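Local coordinates for DspB (Aggregatibacter actinomycetemcomitans, PDB 1YHT), which is a biofilm-releasing glycoside hydrolase that removes N-acetylhexosamine units from glycan chains, probably by attacking N-acetylglucosamine polymers of the biofilm matrix, at residues His177-Gly182 / Glu233-Ser238; Glu194-Ala199 / Glu226-Asn231; Lys212-Asn217 / Thr268-Asn273; Glu261-Gly266 / Thr319-Gly324. All coordinates share one frame; numbering follows the deposited sequence.

Contact 1 of 4, residues His177-Gly182 / Glu233-Ser238; sequences HFHIGG and EITYWS
Glu233, first residue of strand 233-236, reaches across to the ring of His177. With CG beside its backbone N and the rest of the chain extended, it carries its carboxylate crosswise to the imidazole, the two planes 52° apart. OE1 of Glu233 comes to 3.2 Å from CD2 of His177, but is badly placed to bond NE2. The polar link runs instead through a water in the plane of the His177 ring, which lies 2.8 Å from NE2 of His177 and hydrogen-bonds to OE2 of Glu233 over a short 2.5 Å. Both partners have a second hold: OE1 of Glu233 in a salt bridge with Arg214, ND1 of His177 in a hydrogen bond with Glu110.

Two residues on, Thr235 turns OG1 between its backbone N and carbonyl carbon (chi1 58°), where it meets the edge of the His179 ring. OG1 of Thr235 and NE2 of His179 are hydrogen-bonded at 2.8 Å, with an angle of 158°. The other ring nitrogen, ND1 of His179, accepts the backbone N of Gly181 at 3.0 Å, close to the ring plane. Bonds at both nitrogens fix the rotation of this buried imidazole, and His51 stacks on it.

Strand 212-216 runs between these two strands, so the side chains meet over it inside the barrel. Such layering of alternate strands is typical of a TIM barrel interior, and the run His179-Ile180-Gly181-Gly182 followed by Asp183 matches the H-x-G-G-D-E signature of family 20 hydrolases.

Contact 2 of 4, residues Glu194-Ala199 / Glu226-Asn231; sequences EFITYA and EQINPN
Ile196 folds its longer branch back beside its own backbone N (chi1 -58°, chi2 -46°), bringing CD1 to Ile228, while CG2 goes out anti to that nitrogen and reaches Gln227. CD1 of Ile196 rests 3.8 Å from CG1 of Ile228 and 4.0 Å from its CD1, the two side chains crossing at about a right angle. CG2 of Ile196 lies 3.6 Å from CB of Gln227, touching the root of that side chain, with the exposed amide further along. One helical turn beyond Ile196, CB of Ala199 lies 4.3 Å from CD1 of Ile228.

The irregular chain of 226-231 keeps its shape partly through an Asx turn: OD1 of Asn229 accepts the backbone N of Asn231 at 2.9 Å, the donor standing well above the carbonyl plane. Helix 192-208 grips the same loop by polar bonds, Asn200 pairing with the backbone of both Gln227 and Asn229, and Ser203 meeting ND2 of Asn229.

Between the two segments the contact is mainly aliphatic and carries no hydrogen bond, so burial of the isoleucines probably accounts for most of the fit, while the directed bonds of Asn200 help to set the loop on the helix.

Contact 3 of 4, residues Lys212-Asn217 / Thr268-Asn273; sequences KTRMWN and TVLNYN
Trp216 and Tyr272 make the aromatic part of this contact, an offset edge-to-face pair with planes at 88° and centroids 5.3 Å apart. The indole presents the outer rim of its six-membered ring: CZ3 of Trp216 comes to 3.5 Å from CD2 of Tyr272, and CH2 lies almost as near. NE1 of Trp216 is bonded to Glu114.

Leu270 gives Arg214 apolar cover. CD1 of the leucine sits over one face of the guanidinium, displaced toward its rim and 3.7 Å from NE of Arg214, while its CD2 lies 3.8 Å from NH1. The arginine chain bends at chi2 (-103°) to lay the group beneath these methyls, where NE also has its salt bridge to Glu233.

Strands 212-216 and 269-271 flank strand 233-236 in the parallel TIM barrel, so both pairs meet over it in the interior. An acetic acid molecule, probably from the crystallisation liquor, lies about 3 Å from the Trp216 side chain and may mark a pocket there.

Polar links are indirect. A water in the guanidinium plane accepts from NH1 of Arg214 at 2.9 Å and is hydrogen-bonded to OH of Tyr272 at 2.7 Å; that hydroxyl also bonds His51.

Contact 4 of 4, residues Glu261-Gly266 / Thr319-Gly324; sequences ELLAKG and THEIAG
A Schellman motif ends helix 259-264, and in the turn just before it Leu263 packs against Glu321 and Ile322 of the segment leading into strand 324-329. Gly266 closes the helix with a positive phi of 97°, its N bonded to O of Leu263 at 2.9 Å. Across from it, residues 319-321 form a short 3-10 turn.

From the helix, Leu263 alone makes the contact, and its two methyls divide the work. With CG anti to the carbonyl carbon (chi1 -65°), the side chain forks toward the turn: CD1 lies 3.9 Å from CG1 of Ile322, while CD2 sets against the backbone, 3.5 Å from O of Glu321. Nearer the helix, CB of Leu263 is 4.0 Å from OE1 of Glu321, whose extended chain runs along the exposed side. The contact is van der Waals in nature, part of it between a methyl and a backbone carbonyl oxygen.

Beneath it runs strand 269-271, whose Val269 meets both Leu262 and Leu263. Ala323 pairs by backbone bonds with Val269 on one flank and Gln18 on the other, so the helix end lies outside the seam where the last barrel strand joins its neighbours.

Contacts 1 and 3 belong to the barrel interior, their centres only about 4 Å apart, and interleave: each spans a strand that the other uses, 212-216 or 233-236. A backbone bond from Glu233 to Thr213 joins them. Here the chemistry is polar and aromatic, with waters and imidazoles between strands. Contacts 2 and 4 lie further out, about 19 and 20 Å from the centre of the chain, and rely on aliphatic side chains fitting a helix to a loop; contact 2 is still buried, with only Gln227 exposed among its touching residues, whereas contact 4 is partly buried. Met215 connects contact 2 to contact 3 by packing on Phe195 and Ala199. Contact 4 is tied to contact 3 by the backbone bond of Asn271 to Gly324.

Contact 1 of 4, residues His177-Gly182 / Glu233-Ser238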
# COMPACT_ATOMS: atom_id res chain seq x y z
N HIS A 177 8.31 -9.25 -2.99
CA HIS A 177 7.82 -8.12 -3.73
C HIS A 177 7.97 -6.90 -2.85
O HIS A 177 7.74 -6.99 -1.63
CB HIS A 177 6.32 -8.26 -4.04
CG HIS A 177 5.99 -9.48 -4.86
ND1 HIS A 177 5.89 -10.73 -4.30
CD2 HIS A 177 5.74 -9.63 -6.17
CE1 HIS A 177 5.60 -11.61 -5.24
NE2 HIS A 177 5.52 -10.97 -6.40
N PHE A 178 8.24 -5.76 -3.47
CA PHE A 178 8.31 -4.48 -2.75
C PHE A 178 7.40 -3.52 -3.48
O PHE A 178 7.48 -3.38 -4.70
CB PHE A 178 9.79 -4.02 -2.78
CG PHE A 178 10.09 -2.79 -1.98
CD1 PHE A 178 10.92 -2.86 -0.86
CD2 PHE A 178 9.64 -1.58 -2.38
CE1 PHE A 178 11.26 -1.71 -0.14
CE2 PHE A 178 9.97 -0.41 -1.66
CZ PHE A 178 10.78 -0.49 -0.52
N HIS A 179 6.53 -2.84 -2.72
CA HIS A 179 5.55 -1.96 -3.29
C HIS A 179 6.09 -0.53 -3.26
O HIS A 179 6.38 0.01 -2.19
CB HIS A 179 4.22 -2.13 -2.56
CG HIS A 179 3.02 -1.63 -3.33
ND1 HIS A 179 2.90 -0.32 -3.74
CD2 HIS A 179 1.91 -2.27 -3.76
CE1 HIS A 179 1.75 -0.17 -4.38
NE2 HIS A 179 1.11 -1.33 -4.37
N ILE A 180 6.23 0.05 -4.46
CA ILE A 180 6.76 1.39 -4.63
C ILE A 180 5.72 2.53 -4.63
O ILE A 180 6.06 3.73 -4.86
CB ILE A 180 7.69 1.50 -5.90
CG1 ILE A 180 6.89 1.35 -7.19
CG2 ILE A 180 8.87 0.50 -5.77
CD1 ILE A 180 7.62 1.66 -8.44
N GLY A 181 4.50 2.20 -4.28
CA GLY A 181 3.45 3.17 -4.19
C GLY A 181 3.02 3.65 -5.55
O GLY A 181 2.62 2.81 -6.41
N GLY A 182 3.10 4.98 -5.75
CA GLY A 182 2.74 5.59 -7.03
C GLY A 182 1.26 5.99 -7.16
O GLY A 182 0.74 6.08 -8.28
N GLU A 233 4.35 -5.20 -11.27
CA GLU A 233 3.05 -5.81 -11.00
C GLU A 233 2.11 -4.77 -10.44
O GLU A 233 2.49 -4.00 -9.57
CB GLU A 233 3.20 -7.03 -10.07
CG GLU A 233 4.19 -8.08 -10.61
CD GLU A 233 4.35 -9.32 -9.76
OE1 GLU A 233 3.76 -9.41 -8.66
OE2 GLU A 233 5.12 -10.24 -10.17
N ILE A 234 0.89 -4.70 -10.99
CA ILE A 234 -0.01 -3.61 -10.70
C ILE A 234 -1.08 -3.97 -9.66
O ILE A 234 -1.78 -5.01 -9.80
CB ILE A 234 -0.69 -3.11 -11.97
CG1 ILE A 234 0.35 -2.79 -13.10
CG2 ILE A 234 -1.60 -1.93 -11.64
CD1 ILE A 234 1.58 -2.10 -12.63
N THR A 235 -1.20 -3.11 -8.65
CA THR A 235 -2.33 -3.14 -7.69
C THR A 235 -3.37 -2.10 -8.11
O THR A 235 -3.21 -0.90 -7.87
CB THR A 235 -1.82 -2.97 -6.19
OG1 THR A 235 -1.09 -1.74 -6.00
CG2 THR A 235 -0.93 -4.08 -5.85
N TYR A 236 -4.41 -2.58 -8.80
CA TYR A 236 -5.38 -1.75 -9.54
C TYR A 236 -6.60 -1.44 -8.69
O TYR A 236 -7.47 -2.32 -8.49
CB TYR A 236 -5.84 -2.45 -10.85
CG TYR A 236 -6.39 -1.46 -11.87
CD1 TYR A 236 -5.64 -1.11 -13.01
CD2 TYR A 236 -7.60 -0.81 -11.67
CE1 TYR A 236 -6.11 -0.13 -13.93
CE2 TYR A 236 -8.07 0.13 -12.58
CZ TYR A 236 -7.34 0.45 -13.74
OH TYR A 236 -7.82 1.42 -14.65
N TRP A 237 -6.66 -0.21 -8.19
CA TRP A 237 -7.68 0.15 -7.20
C TRP A 237 -8.87 0.96 -7.72
O TRP A 237 -9.97 0.84 -7.19
CB TRP A 237 -7.07 0.86 -6.03
CG TRP A 237 -6.54 2.22 -6.27
CD1 TRP A 237 -5.37 2.55 -6.87
CD2 TRP A 237 -7.14 3.44 -5.87
NE1 TRP A 237 -5.21 3.91 -6.89
CE2 TRP A 237 -6.29 4.49 -6.29
CE3 TRP A 237 -8.33 3.76 -5.21
CZ2 TRP A 237 -6.56 5.82 -6.03
CZ3 TRP A 237 -8.62 5.11 -4.94
CH2 TRP A 237 -7.74 6.12 -5.36
N SER A 238 -8.62 1.78 -8.74
CA SER A 238 -9.68 2.59 -9.34
C SER A 238 -9.24 3.08 -10.73
O SER A 238 -8.07 3.45 -10.93
CB SER A 238 -9.94 3.79 -8.45
OG SER A 238 -11.04 4.54 -8.92
O HOH W 1 5.10 -12.30 -8.78

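Contact 2 of 4, residues Glu194-Ala199 / Glu226-Asn231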
# COMPACT_ATOMS: atom_id res chain seq x y z
N GLU A 194 8.19 11.81 -16.61
CA GLU A 194 9.30 11.55 -15.68
C GLU A 194 8.97 10.45 -14.67
O GLU A 194 9.87 9.81 -14.13
CB GLU A 194 9.72 12.83 -14.96
CG GLU A 194 10.40 13.82 -15.86
CD GLU A 194 11.81 13.39 -16.27
OE1 GLU A 194 12.44 12.53 -15.56
OE2 GLU A 194 12.27 13.93 -17.32
N PHE A 195 7.68 10.21 -14.42
CA PHE A 195 7.28 9.14 -13.54
C PHE A 195 7.67 7.78 -14.11
O PHE A 195 8.13 6.91 -13.38
CB PHE A 195 5.79 9.20 -13.20
CG PHE A 195 5.35 8.09 -12.30
CD1 PHE A 195 5.83 8.04 -10.99
CD2 PHE A 195 4.57 7.04 -12.80
CE1 PHE A 195 5.49 6.99 -10.15
CE2 PHE A 195 4.20 5.96 -11.96
CZ PHE A 195 4.66 5.92 -10.64
N ILE A 196 7.52 7.59 -15.43
CA ILE A 196 7.92 6.33 -16.08
C ILE A 196 9.37 6.05 -15.79
O ILE A 196 9.75 4.93 -15.38
CB ILE A 196 7.76 6.41 -17.61
CG1 ILE A 196 6.30 6.73 -17.98
CG2 ILE A 196 8.28 5.15 -18.30
CD1 ILE A 196 5.30 5.97 -17.28
N THR A 197 10.19 7.08 -15.99
CA THR A 197 11.61 6.99 -15.76
C THR A 197 11.92 6.62 -14.31
O THR A 197 12.79 5.79 -14.02
CB THR A 197 12.29 8.32 -16.15
OG1 THR A 197 11.94 8.63 -17.51
CG2 THR A 197 13.78 8.25 -16.00
N TYR A 198 11.25 7.31 -13.39
CA TYR A 198 11.45 7.13 -11.95
C TYR A 198 11.03 5.70 -11.55
O TYR A 198 11.77 4.99 -10.90
CB TYR A 198 10.61 8.20 -11.23
CG TYR A 198 10.59 8.13 -9.70
CD1 TYR A 198 11.70 8.52 -8.94
CD2 TYR A 198 9.45 7.68 -9.01
CE1 TYR A 198 11.69 8.45 -7.54
CE2 TYR A 198 9.44 7.59 -7.61
CZ TYR A 198 10.56 7.99 -6.88
OH TYR A 198 10.57 7.93 -5.49
N ALA A 199 9.84 5.31 -11.94
CA ALA A 199 9.31 4.00 -11.54
C ALA A 199 10.17 2.89 -12.17
O ALA A 199 10.47 1.89 -11.51
CB ALA A 199 7.85 3.85 -11.94
N GLU A 226 3.28 1.83 -22.17
CA GLU A 226 4.06 0.86 -22.87
C GLU A 226 5.56 1.05 -22.64
O GLU A 226 6.31 0.16 -22.98
CB GLU A 226 3.73 0.88 -24.36
CG GLU A 226 2.25 0.66 -24.66
CD GLU A 226 1.86 0.93 -26.10
OE1 GLU A 226 1.76 2.12 -26.52
OE2 GLU A 226 1.69 -0.07 -26.82
N GLN A 227 5.98 2.17 -22.01
CA GLN A 227 7.39 2.40 -21.63
C GLN A 227 7.76 1.81 -20.25
O GLN A 227 8.91 1.76 -19.87
CB GLN A 227 7.67 3.91 -21.57
CG GLN A 227 7.47 4.63 -22.90
CD GLN A 227 7.36 6.14 -22.76
OE1 GLN A 227 8.13 6.75 -22.04
NE2 GLN A 227 6.36 6.74 -23.41
N ILE A 228 6.76 1.36 -19.52
CA ILE A 228 6.94 0.82 -18.16
C ILE A 228 7.49 -0.57 -18.27
O ILE A 228 7.11 -1.31 -19.17
CB ILE A 228 5.52 0.80 -17.42
CG1 ILE A 228 5.24 2.17 -16.84
CG2 ILE A 228 5.42 -0.25 -16.35
CD1 ILE A 228 5.97 2.41 -15.49
N ASN A 229 8.42 -0.90 -17.37
CA ASN A 229 8.94 -2.25 -17.19
C ASN A 229 7.76 -3.21 -17.15
O ASN A 229 6.94 -3.12 -16.25
CB ASN A 229 9.73 -2.34 -15.85
CG ASN A 229 10.35 -3.72 -15.57
OD1 ASN A 229 10.06 -4.69 -16.23
ND2 ASN A 229 11.23 -3.79 -14.54
N PRO A 230 7.67 -4.13 -18.12
CA PRO A 230 6.47 -4.95 -18.11
C PRO A 230 6.43 -5.96 -16.99
O PRO A 230 5.43 -6.62 -16.86
CB PRO A 230 6.51 -5.66 -19.46
CG PRO A 230 7.98 -5.73 -19.84
CD PRO A 230 8.61 -4.50 -19.20
N ASN A 231 7.52 -6.11 -16.23
CA ASN A 231 7.51 -6.97 -15.06
C ASN A 231 6.92 -6.31 -13.79
O ASN A 231 6.70 -6.99 -12.77
CB ASN A 231 8.92 -7.49 -14.74
CG ASN A 231 9.43 -8.51 -15.76
OD1 ASN A 231 10.65 -8.62 -15.99
ND2 ASN A 231 8.53 -9.27 -16.37

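Contact 3 of 4, residues Lys212-Asn217 / Thr268-Asn273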
# COMPACT_ATOMS: atom_id res chain seq x y z
N LYS A 212 10.71 -8.40 -6.95
CA LYS A 212 9.71 -7.89 -7.86
C LYS A 212 9.08 -6.62 -7.30
O LYS A 212 9.10 -6.36 -6.10
CB LYS A 212 8.66 -8.95 -8.13
CG LYS A 212 9.21 -10.13 -8.88
CD LYS A 212 8.28 -11.30 -8.64
CE LYS A 212 8.63 -12.49 -9.40
NZ LYS A 212 7.75 -13.62 -8.96
N THR A 213 8.53 -5.83 -8.21
CA THR A 213 7.94 -4.54 -7.91
C THR A 213 6.41 -4.62 -7.99
O THR A 213 5.84 -5.17 -8.94
CB THR A 213 8.47 -3.48 -8.95
OG1 THR A 213 9.91 -3.47 -8.96
CG2 THR A 213 7.93 -2.09 -8.70
N ARG A 214 5.76 -4.05 -6.99
CA ARG A 214 4.34 -3.76 -7.01
C ARG A 214 4.15 -2.24 -7.05
O ARG A 214 4.95 -1.45 -6.50
CB ARG A 214 3.61 -4.42 -5.83
CG ARG A 214 3.55 -5.92 -5.92
CD ARG A 214 2.19 -6.48 -6.38
NE ARG A 214 2.30 -7.90 -6.70
CZ ARG A 214 2.04 -8.92 -5.87
NH1 ARG A 214 1.55 -8.72 -4.65
NH2 ARG A 214 2.27 -10.17 -6.28
N MET A 215 3.08 -1.83 -7.73
CA MET A 215 2.78 -0.42 -7.91
C MET A 215 1.30 -0.14 -8.12
O MET A 215 0.63 -0.91 -8.79
CB MET A 215 3.57 0.07 -9.15
CG MET A 215 3.59 1.53 -9.26
SD MET A 215 4.56 2.04 -10.73
CE MET A 215 3.36 1.69 -11.96
N TRP A 216 0.80 0.98 -7.57
CA TRP A 216 -0.57 1.43 -7.76
C TRP A 216 -0.78 1.80 -9.25
O TRP A 216 0.19 2.15 -9.94
CB TRP A 216 -0.91 2.63 -6.83
CG TRP A 216 -0.87 2.34 -5.35
CD1 TRP A 216 -0.03 2.89 -4.43
CD2 TRP A 216 -1.73 1.44 -4.63
NE1 TRP A 216 -0.32 2.39 -3.17
CE2 TRP A 216 -1.35 1.51 -3.27
CE3 TRP A 216 -2.83 0.66 -4.99
CZ2 TRP A 216 -2.00 0.78 -2.27
CZ3 TRP A 216 -3.48 -0.05 -4.03
CH2 TRP A 216 -3.05 -0.00 -2.66
N ASN A 217 -2.01 1.71 -9.76
CA ASN A 217 -2.22 1.96 -11.22
C ASN A 217 -2.26 3.41 -11.69
O ASN A 217 -2.36 3.65 -12.87
CB ASN A 217 -3.49 1.27 -11.72
CG ASN A 217 -4.73 1.84 -11.12
OD1 ASN A 217 -5.02 1.60 -9.96
ND2 ASN A 217 -5.47 2.64 -11.90
N THR A 268 0.97 -8.44 -14.98
CA THR A 268 0.42 -8.96 -13.75
C THR A 268 -0.40 -7.87 -13.08
O THR A 268 0.10 -6.78 -12.82
CB THR A 268 1.55 -9.41 -12.84
OG1 THR A 268 2.26 -10.44 -13.52
CG2 THR A 268 1.06 -9.93 -11.53
N VAL A 269 -1.67 -8.15 -12.83
CA VAL A 269 -2.52 -7.17 -12.19
C VAL A 269 -3.33 -7.85 -11.07
O VAL A 269 -4.03 -8.85 -11.31
CB VAL A 269 -3.49 -6.51 -13.17
CG1 VAL A 269 -4.24 -5.39 -12.45
CG2 VAL A 269 -2.73 -5.95 -14.44
N LEU A 270 -3.29 -7.24 -9.89
CA LEU A 270 -4.16 -7.61 -8.76
C LEU A 270 -5.27 -6.59 -8.63
O LEU A 270 -5.03 -5.38 -8.76
CB LEU A 270 -3.38 -7.69 -7.43
CG LEU A 270 -2.38 -8.83 -7.27
CD1 LEU A 270 -1.09 -8.56 -8.09
CD2 LEU A 270 -2.04 -9.05 -5.80
N ASN A 271 -6.46 -7.09 -8.35
CA ASN A 271 -7.64 -6.29 -8.28
C ASN A 271 -7.83 -5.79 -6.85
O ASN A 271 -8.08 -6.56 -5.94
CB ASN A 271 -8.84 -7.13 -8.75
CG ASN A 271 -10.14 -6.32 -8.84
OD1 ASN A 271 -10.17 -5.14 -8.52
ND2 ASN A 271 -11.22 -6.97 -9.32
N TYR A 272 -7.71 -4.50 -6.67
CA TYR A 272 -7.87 -3.87 -5.37
C TYR A 272 -9.18 -3.05 -5.31
O TYR A 272 -9.36 -2.26 -4.38
CB TYR A 272 -6.68 -2.98 -5.08
CG TYR A 272 -5.48 -3.65 -4.40
CD1 TYR A 272 -4.85 -4.75 -4.97
CD2 TYR A 272 -4.95 -3.15 -3.21
CE1 TYR A 272 -3.72 -5.33 -4.37
CE2 TYR A 272 -3.80 -3.71 -2.64
CZ TYR A 272 -3.19 -4.82 -3.22
OH TYR A 272 -2.02 -5.41 -2.68
N ASN A 273 -10.04 -3.24 -6.33
CA ASN A 273 -11.33 -2.48 -6.50
C ASN A 273 -11.79 -1.79 -5.24
O ASN A 273 -12.30 -2.45 -4.34
CB ASN A 273 -12.43 -3.43 -6.99
CG ASN A 273 -13.77 -2.73 -7.26
OD1 ASN A 273 -14.08 -1.68 -6.70
ND2 ASN A 273 -14.57 -3.33 -8.12
O HOH W 2 0.45 -6.40 -3.34

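Contact 4 of 4, residues Glu261-Gly266 / Thr319-Gly324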
# COMPACT_ATOMS: atom_id res chain seq x y z
N GLU A 261 -7.08 -3.49 -20.39
CA GLU A 261 -6.01 -3.03 -21.27
C GLU A 261 -4.64 -3.47 -20.79
O GLU A 261 -3.78 -3.87 -21.60
CB GLU A 261 -6.09 -1.54 -21.47
CG GLU A 261 -7.14 -1.18 -22.50
CD GLU A 261 -7.62 0.25 -22.40
OE1 GLU A 261 -7.30 1.00 -21.46
OE2 GLU A 261 -8.36 0.65 -23.32
N LEU A 262 -4.45 -3.47 -19.47
CA LEU A 262 -3.22 -3.94 -18.86
C LEU A 262 -3.05 -5.43 -19.06
O LEU A 262 -1.97 -5.90 -19.40
CB LEU A 262 -3.20 -3.58 -17.37
CG LEU A 262 -3.00 -2.08 -17.06
CD1 LEU A 262 -3.16 -1.80 -15.57
CD2 LEU A 262 -1.67 -1.57 -17.53
N LEU A 263 -4.15 -6.17 -18.85
CA LEU A 263 -4.14 -7.64 -19.02
C LEU A 263 -3.79 -8.01 -20.45
O LEU A 263 -3.00 -8.93 -20.70
CB LEU A 263 -5.50 -8.22 -18.67
CG LEU A 263 -5.94 -8.09 -17.21
CD1 LEU A 263 -7.29 -8.71 -17.03
CD2 LEU A 263 -4.94 -8.70 -16.25
N ALA A 264 -4.37 -7.26 -21.39
CA ALA A 264 -4.11 -7.48 -22.82
C ALA A 264 -2.64 -7.29 -23.18
O ALA A 264 -2.14 -8.01 -24.03
CB ALA A 264 -4.95 -6.60 -23.64
N LYS A 265 -1.96 -6.34 -22.51
CA LYS A 265 -0.54 -6.15 -22.68
C LYS A 265 0.33 -7.12 -21.89
O LYS A 265 1.52 -7.07 -22.01
CB LYS A 265 -0.12 -4.71 -22.37
CG LYS A 265 -0.22 -3.76 -23.58
CD LYS A 265 0.94 -3.96 -24.58
CE LYS A 265 2.08 -2.98 -24.26
NZ LYS A 265 3.44 -3.30 -24.81
N GLY A 266 -0.23 -8.02 -21.11
CA GLY A 266 0.61 -8.98 -20.41
C GLY A 266 0.98 -8.67 -18.96
O GLY A 266 1.75 -9.42 -18.35
N THR A 319 -11.34 -14.56 -15.78
CA THR A 319 -10.61 -14.17 -14.54
C THR A 319 -9.27 -14.91 -14.30
O THR A 319 -8.48 -14.45 -13.49
CB THR A 319 -11.49 -14.23 -13.26
OG1 THR A 319 -11.86 -15.59 -12.99
CG2 THR A 319 -12.72 -13.34 -13.40
N HIS A 320 -9.01 -16.02 -15.00
CA HIS A 320 -7.69 -16.70 -14.93
C HIS A 320 -6.49 -15.76 -15.14
O HIS A 320 -5.38 -16.04 -14.66
CB HIS A 320 -7.55 -17.81 -15.98
CG HIS A 320 -8.26 -19.08 -15.62
ND1 HIS A 320 -8.15 -20.23 -16.37
CD2 HIS A 320 -9.08 -19.39 -14.58
CE1 HIS A 320 -8.86 -21.19 -15.81
NE2 HIS A 320 -9.45 -20.70 -14.73
N GLU A 321 -6.72 -14.68 -15.89
CA GLU A 321 -5.68 -13.68 -16.18
C GLU A 321 -5.39 -12.69 -15.04
O GLU A 321 -4.39 -11.96 -15.11
CB GLU A 321 -6.07 -12.87 -17.42
CG GLU A 321 -6.17 -13.72 -18.67
CD GLU A 321 -6.32 -12.88 -19.94
OE1 GLU A 321 -6.88 -11.77 -19.88
OE2 GLU A 321 -5.88 -13.36 -21.01
N ILE A 322 -6.32 -12.58 -14.09
CA ILE A 322 -6.18 -11.65 -12.99
C ILE A 322 -5.39 -12.38 -11.90
O ILE A 322 -5.71 -13.49 -11.47
CB ILE A 322 -7.56 -11.10 -12.48
CG1 ILE A 322 -8.21 -10.22 -13.54
CG2 ILE A 322 -7.35 -10.30 -11.18
CD1 ILE A 322 -9.71 -9.94 -13.28
N ALA A 323 -4.30 -11.77 -11.48
CA ALA A 323 -3.31 -12.46 -10.66
C ALA A 323 -3.80 -12.66 -9.20
O ALA A 323 -3.37 -13.56 -8.52
CB ALA A 323 -2.00 -11.67 -10.71
N GLY A 324 -4.78 -11.89 -8.76
CA GLY A 324 -5.22 -11.90 -7.36
C GLY A 324 -5.98 -10.65 -6.96
O GLY A 324 -6.49 -9.93 -7.83